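Local atomic coordinates of C-domain type II peptide synthetase (Streptomyces globisporus, PDB entry 4ZNM), a protein that belongs to the condensation-domain family of nonribosomal peptide synthetases, as a type II member with the fold of the CoA-dependent acyltransferase clan. Residues Leu136-Val140 and Leu151-His156; Ile311-Pro315 and Phe341-Phe347. All blocks are in the same frame, centred on the assembly; numbering follows the deposited sequence.

Interaction 1: Leu136-Val140 and Leu151-His156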
loop_
_atom_site.group_PDB
_atom_site.type_symbol
_atom_site.label_atom_id
_atom_site.label_comp_id
_atom_site.label_asym_id
_atom_site.label_seq_id
_atom_site.Cartn_x
_atom_site.Cartn_y
_atom_site.Cartn_z
ATOM N N LEU A 136 -17.490 -2.187 5.447
ATOM C CA LEU A 136 -16.164 -2.320 4.890
ATOM C C LEU A 136 -15.358 -1.023 5.038
ATOM O O LEU A 136 -14.200 -0.951 4.612
ATOM C CB LEU A 136 -16.289 -2.699 3.425
ATOM C CG LEU A 136 -16.940 -4.072 3.187
ATOM C CD1 LEU A 136 -17.054 -4.286 1.694
ATOM C CD2 LEU A 136 -16.127 -5.162 3.837
ATOM N N LEU A 137 -15.986 0.009 5.622
ATOM C CA LEU A 137 -15.334 1.294 5.867
ATOM C C LEU A 137 -15.852 1.786 7.201
ATOM O O LEU A 137 -17.050 1.798 7.395
ATOM C CB LEU A 137 -15.658 2.312 4.769
ATOM C CG LEU A 137 -15.257 3.775 4.986
ATOM C CD1 LEU A 137 -13.732 3.980 4.875
ATOM C CD2 LEU A 137 -15.969 4.716 3.974
ATOM N N ARG A 138 -14.956 2.151 8.106
ATOM C CA ARG A 138 -15.342 2.840 9.332
ATOM C C ARG A 138 -14.578 4.139 9.476
ATOM O O ARG A 138 -13.516 4.311 8.876
ATOM C CB ARG A 138 -15.070 2.004 10.560
ATOM C CG ARG A 138 -15.940 0.791 10.682
ATOM C CD ARG A 138 -15.882 0.189 12.094
ATOM N NE ARG A 138 -14.665 -0.590 12.338
ATOM C CZ ARG A 138 -13.587 -0.151 12.986
ATOM N NH1 ARG A 138 -12.551 -0.984 13.162
ATOM N NH2 ARG A 138 -13.544 1.103 13.470
ATOM N N ALA A 139 -15.096 5.015 10.329
ATOM C CA ALA A 139 -14.449 6.287 10.602
ATOM C C ALA A 139 -14.459 6.601 12.080
ATOM O O ALA A 139 -15.461 6.374 12.792
ATOM C CB ALA A 139 -15.133 7.388 9.856
ATOM N N VAL A 140 -13.346 7.155 12.523
ATOM C CA VAL A 140 -13.200 7.613 13.885
ATOM C C VAL A 140 -12.701 9.074 13.803
ATOM O O VAL A 140 -11.664 9.355 13.217
ATOM C CB VAL A 140 -12.233 6.730 14.672
ATOM C CG1 VAL A 140 -12.094 7.222 16.085
ATOM C CG2 VAL A 140 -12.707 5.278 14.653
ATOM N N LEU A 151 -9.223 12.911 11.510
ATOM C CA LEU A 151 -10.181 11.952 11.008
ATOM C C LEU A 151 -9.435 10.692 10.573
ATOM O O LEU A 151 -8.550 10.780 9.706
ATOM C CB LEU A 151 -10.945 12.527 9.827
ATOM C CG LEU A 151 -11.940 11.529 9.208
ATOM C CD1 LEU A 151 -12.998 11.022 10.206
ATOM C CD2 LEU A 151 -12.572 12.115 7.971
ATOM N N VAL A 152 -9.776 9.551 11.166
ATOM C CA VAL A 152 -9.177 8.268 10.777
ATOM C C VAL A 152 -10.179 7.411 10.026
ATOM O O VAL A 152 -11.266 7.133 10.507
ATOM C CB VAL A 152 -8.663 7.463 11.974
ATOM C CG1 VAL A 152 -8.005 6.149 11.511
ATOM C CG2 VAL A 152 -7.688 8.300 12.802
ATOM N N LEU A 153 -9.795 7.002 8.828
ATOM C CA LEU A 153 -10.568 6.032 8.092
ATOM C C LEU A 153 -9.878 4.670 8.032
ATOM O O LEU A 153 -8.640 4.550 7.914
ATOM C CB LEU A 153 -10.825 6.545 6.684
ATOM C CG LEU A 153 -11.451 7.938 6.581
ATOM C CD1 LEU A 153 -11.694 8.254 5.086
ATOM C CD2 LEU A 153 -12.744 8.012 7.402
ATOM N N ILE A 154 -10.695 3.637 8.088
ATOM C CA ILE A 154 -10.213 2.282 7.931
ATOM C C ILE A 154 -11.131 1.532 6.998
ATOM O O ILE A 154 -12.346 1.632 7.078
ATOM C CB ILE A 154 -10.104 1.584 9.270
ATOM C CG1 ILE A 154 -9.575 0.168 9.068
ATOM C CG2 ILE A 154 -11.423 1.614 9.979
ATOM C CD1 ILE A 154 -9.253 -0.522 10.374
ATOM N N ALA A 155 -10.514 0.793 6.090
ATOM C CA ALA A 155 -11.245 0.068 5.071
ATOM C C ALA A 155 -10.572 -1.261 4.830
ATOM O O ALA A 155 -9.347 -1.380 4.933
ATOM C CB ALA A 155 -11.277 0.869 3.788
ATOM N N HIS A 156 -11.366 -2.257 4.472
ATOM C CA HIS A 156 -10.797 -3.541 4.173
ATOM C C HIS A 156 -9.985 -3.433 2.892
ATOM O O HIS A 156 -10.389 -2.804 1.912
ATOM C CB HIS A 156 -11.862 -4.623 4.055
ATOM C CG HIS A 156 -11.305 -5.981 4.319
ATOM N ND1 HIS A 156 -10.700 -6.747 3.342
ATOM C CD2 HIS A 156 -11.180 -6.675 5.474
ATOM C CE1 HIS A 156 -10.252 -7.870 3.885
ATOM N NE2 HIS A 156 -10.533 -7.848 5.178
#

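Interaction 2: Ile311-Pro315 and Phe341-Phe347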
loop_
_atom_site.group_PDB
_atom_site.type_symbol
_atom_site.label_atom_id
_atom_site.label_comp_id
_atom_site.label_asym_id
_atom_site.label_seq_id
_atom_site.Cartn_x
_atom_site.Cartn_y
_atom_site.Cartn_z
ATOM N N ILE A 311 -3.920 -2.601 -7.129
ATOM C CA ILE A 311 -2.474 -2.739 -7.187
ATOM C C ILE A 311 -2.096 -4.123 -7.730
ATOM O O ILE A 311 -2.867 -5.083 -7.612
ATOM C CB ILE A 311 -1.822 -2.476 -5.827
ATOM C CG1 ILE A 311 -2.400 -3.387 -4.748
ATOM C CG2 ILE A 311 -1.954 -0.980 -5.468
ATOM C CD1 ILE A 311 -1.735 -3.177 -3.373
ATOM N N ASN A 312 -0.912 -4.217 -8.322
ATOM C CA ASN A 312 -0.512 -5.447 -9.029
ATOM C C ASN A 312 0.950 -5.816 -8.714
ATOM O O ASN A 312 1.861 -5.018 -8.835
ATOM C CB ASN A 312 -0.730 -5.266 -10.523
ATOM C CG ASN A 312 -0.375 -6.497 -11.322
ATOM O OD1 ASN A 312 -0.743 -7.632 -10.962
ATOM N ND2 ASN A 312 0.344 -6.284 -12.413
ATOM N N PHE A 313 1.118 -7.031 -8.225
ATOM C CA PHE A 313 2.413 -7.626 -7.895
ATOM C C PHE A 313 3.231 -7.748 -9.180
ATOM O O PHE A 313 2.770 -8.346 -10.150
ATOM C CB PHE A 313 2.120 -8.988 -7.234
ATOM C CG PHE A 313 3.283 -9.671 -6.584
ATOM C CD1 PHE A 313 3.550 -9.492 -5.230
ATOM C CD2 PHE A 313 4.062 -10.574 -7.315
ATOM C CE1 PHE A 313 4.575 -10.185 -4.603
ATOM C CE2 PHE A 313 5.092 -11.267 -6.702
ATOM C CZ PHE A 313 5.341 -11.073 -5.336
ATOM N N LEU A 314 4.408 -7.133 -9.206
ATOM C CA LEU A 314 5.151 -6.932 -10.444
ATOM C C LEU A 314 6.636 -7.273 -10.234
ATOM O O LEU A 314 7.358 -6.547 -9.544
ATOM C CB LEU A 314 5.005 -5.487 -10.917
ATOM C CG LEU A 314 5.781 -5.099 -12.178
ATOM C CD1 LEU A 314 5.273 -5.890 -13.384
ATOM C CD2 LEU A 314 5.728 -3.588 -12.436
ATOM N N PRO A 315 7.100 -8.388 -10.804
ATOM C CA PRO A 315 8.482 -8.765 -10.471
ATOM C C PRO A 315 9.522 -7.993 -11.279
ATOM O O PRO A 315 9.398 -7.846 -12.496
ATOM C CB PRO A 315 8.523 -10.262 -10.778
ATOM C CG PRO A 315 7.370 -10.520 -11.686
ATOM C CD PRO A 315 6.337 -9.497 -11.396
ATOM N N PHE A 341 6.875 -2.335 -16.841
ATOM C CA PHE A 341 5.627 -1.638 -17.016
ATOM C C PHE A 341 5.127 -1.787 -18.454
ATOM O O PHE A 341 3.931 -1.884 -18.675
ATOM C CB PHE A 341 5.785 -0.158 -16.628
ATOM C CG PHE A 341 5.924 0.066 -15.134
ATOM C CD1 PHE A 341 4.856 -0.177 -14.283
ATOM C CD2 PHE A 341 7.109 0.530 -14.585
ATOM C CE1 PHE A 341 4.976 0.022 -12.923
ATOM C CE2 PHE A 341 7.227 0.741 -13.218
ATOM C CZ PHE A 341 6.162 0.479 -12.388
ATOM N N THR A 342 6.023 -1.808 -19.434
ATOM C CA THR A 342 5.583 -1.993 -20.826
ATOM C C THR A 342 4.851 -3.312 -20.987
ATOM O O THR A 342 3.833 -3.402 -21.677
ATOM C CB THR A 342 6.763 -1.961 -21.804
ATOM O OG1 THR A 342 7.285 -0.637 -21.838
ATOM C CG2 THR A 342 6.336 -2.377 -23.226
ATOM N N HIS A 343 5.367 -4.342 -20.328
ATOM C CA HIS A 343 4.803 -5.679 -20.497
ATOM C C HIS A 343 3.989 -6.117 -19.314
ATOM O O HIS A 343 3.758 -7.313 -19.126
ATOM C CB HIS A 343 5.909 -6.693 -20.739
ATOM C CG HIS A 343 6.660 -6.459 -22.009
ATOM N ND1 HIS A 343 6.135 -6.767 -23.247
ATOM C CD2 HIS A 343 7.898 -5.960 -22.234
ATOM C CE1 HIS A 343 7.025 -6.473 -24.184
ATOM N NE2 HIS A 343 8.105 -5.989 -23.597
ATOM N N GLU A 344 3.527 -5.159 -18.524
ATOM C CA GLU A 344 2.889 -5.523 -17.267
ATOM C C GLU A 344 1.699 -6.450 -17.493
ATOM O O GLU A 344 0.849 -6.214 -18.354
ATOM C CB GLU A 344 2.427 -4.289 -16.483
ATOM C CG GLU A 344 1.767 -4.681 -15.177
ATOM C CD GLU A 344 1.395 -3.508 -14.239
ATOM O OE1 GLU A 344 1.714 -2.351 -14.564
ATOM O OE2 GLU A 344 0.756 -3.768 -13.181
ATOM N N LEU A 345 1.630 -7.479 -16.654
ATOM C CA LEU A 345 0.474 -8.374 -16.619
ATOM C C LEU A 345 -0.070 -8.587 -15.213
ATOM O O LEU A 345 0.699 -8.587 -14.243
ATOM C CB LEU A 345 0.858 -9.740 -17.197
ATOM C CG LEU A 345 1.240 -9.827 -18.683
ATOM C CD1 LEU A 345 1.686 -11.238 -18.982
ATOM C CD2 LEU A 345 0.066 -9.429 -19.583
ATOM N N PRO A 346 -1.381 -8.837 -15.102
ATOM C CA PRO A 346 -1.897 -9.254 -13.794
ATOM C C PRO A 346 -1.153 -10.489 -13.316
ATOM O O PRO A 346 -1.108 -11.499 -14.043
ATOM C CB PRO A 346 -3.374 -9.569 -14.059
ATOM C CG PRO A 346 -3.647 -9.143 -15.474
ATOM C CD PRO A 346 -2.358 -9.068 -16.181
ATOM N N PHE A 347 -0.599 -10.421 -12.107
ATOM C CA PHE A 347 0.301 -11.458 -11.645
ATOM C C PHE A 347 -0.335 -12.855 -11.647
ATOM O O PHE A 347 0.346 -13.829 -11.932
ATOM C CB PHE A 347 0.823 -11.130 -10.242
ATOM C CG PHE A 347 1.939 -12.038 -9.792
ATOM C CD1 PHE A 347 1.745 -12.949 -8.787
ATOM C CD2 PHE A 347 3.182 -11.979 -10.390
ATOM C CE1 PHE A 347 2.780 -13.791 -8.362
ATOM C CE2 PHE A 347 4.211 -12.809 -9.968
ATOM C CZ PHE A 347 4.002 -13.714 -8.960
HETATM O O HOH W 1 2.785 -9.226 -12.742
#

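Interaction 1: Leu136-Val140 and Leu151-His156
Arg138 and Ile154 face each other as a hydrogen-bonded antiparallel pair, their side chains running alongside in the same direction. Arg138 CB rests 3.7 Å from Ile154 CG2. CG turns beside the backbone N (chi1 -68°), and a bend at chi3 (-77°) folds the chain back, so that CZ and NH2 both come to 4.1 Å from the same methyl. Ile154 CG2 sits over the centre of one guanidinium face, and NH1 at the tip hydrogen-bonds Thr127 OG1 and Gly128 O. The pair belongs to the beta hairpin of strands 137-143 and 148-156, in a mixed sheet where strand 47-55 flanks 151-156. Arg138 N to Ile154 O (2.9 Å) and Val152 N to Val140 O (2.8 Å) are two of the rungs. On the other face, toward helix 162-180, Ala139 CB and Leu153 CD2 are tight at 3.5 Å, and Leu137 CD1 lies 4.1 Å from Ala155 CB. At the open end of the hairpin His156 N donates to Leu136 O (3.1 Å), while its imidazole leads away to Thr158 OG1 and Gly43 O. The nearest side-chain atom of Leu136 is about 4 Å from a bound sodium ion, whose site includes Ser130, Glu133 and Pro135.

Interaction 2: Ile311-Pro315 and Phe341-Phe347
Asn312 reaches from the start of strand 312-319, half of a two-stranded antiparallel sheet with 288-295, to the turn between helices 339-342 and 347-350. With CG anti to the backbone N (chi1 -179°), its amide uses both ends. OD1 accepts Phe347 N at 3.0 Å, in the carbonyl plane and on a lone pair, just after the N-cap residue Pro346. ND2 donates to Leu345 O at 3.0 Å, approaching from above that carbonyl's plane, and to Glu344 OE2 at 2.7 Å. Glu344 is extended, and its carboxylate lies nearly coplanar with the amide, offering the anti lone pair; Ser295 OG also bonds OE2. Three nearly in-plane bonds should hold the amide's rotation. Phe313 and Phe347 both carry CG anti to N (chi1 -169° and -170°) and lie side by side in an edge-to-face pair: Phe313 CD2 stands 3.3 Å above the Phe347 ring plane, over its centre, with the centroids 4.4 Å apart. Leu314 runs roughly perpendicular to Phe341 and sets CD2 over its ring face as a CH-pi contact, nearer CE1 than the middle. A water donates to Phe313 O (2.7 Å) and Leu345 O (2.6 Å), lying in the plane of the Phe347 ring at its edge.

In the fold
Along the chain the hairpin of interaction 1 is complete well before the strand of interaction 2 begins. The two lie on opposite sides of the chain's centre, with centres 28 Å apart and nearest atoms about 10 Å apart. They share no sheet: 136-140 and 151-156 lie on inner strands 137-143 and 148-156 of the mixed sheet in the N-terminal lobe, whereas 311-315 leads into strand 312-319, paired with 288-295, in the C-terminal lobe. His156 begins the His-His-x-x-x-Asp signature of condensation domains, at the junction of the two lobes; it ends at Asp161, which the Ile311 side chain touches across the lobes. Interaction 1 supplies the first residue of the signature and interaction 2 touches its last.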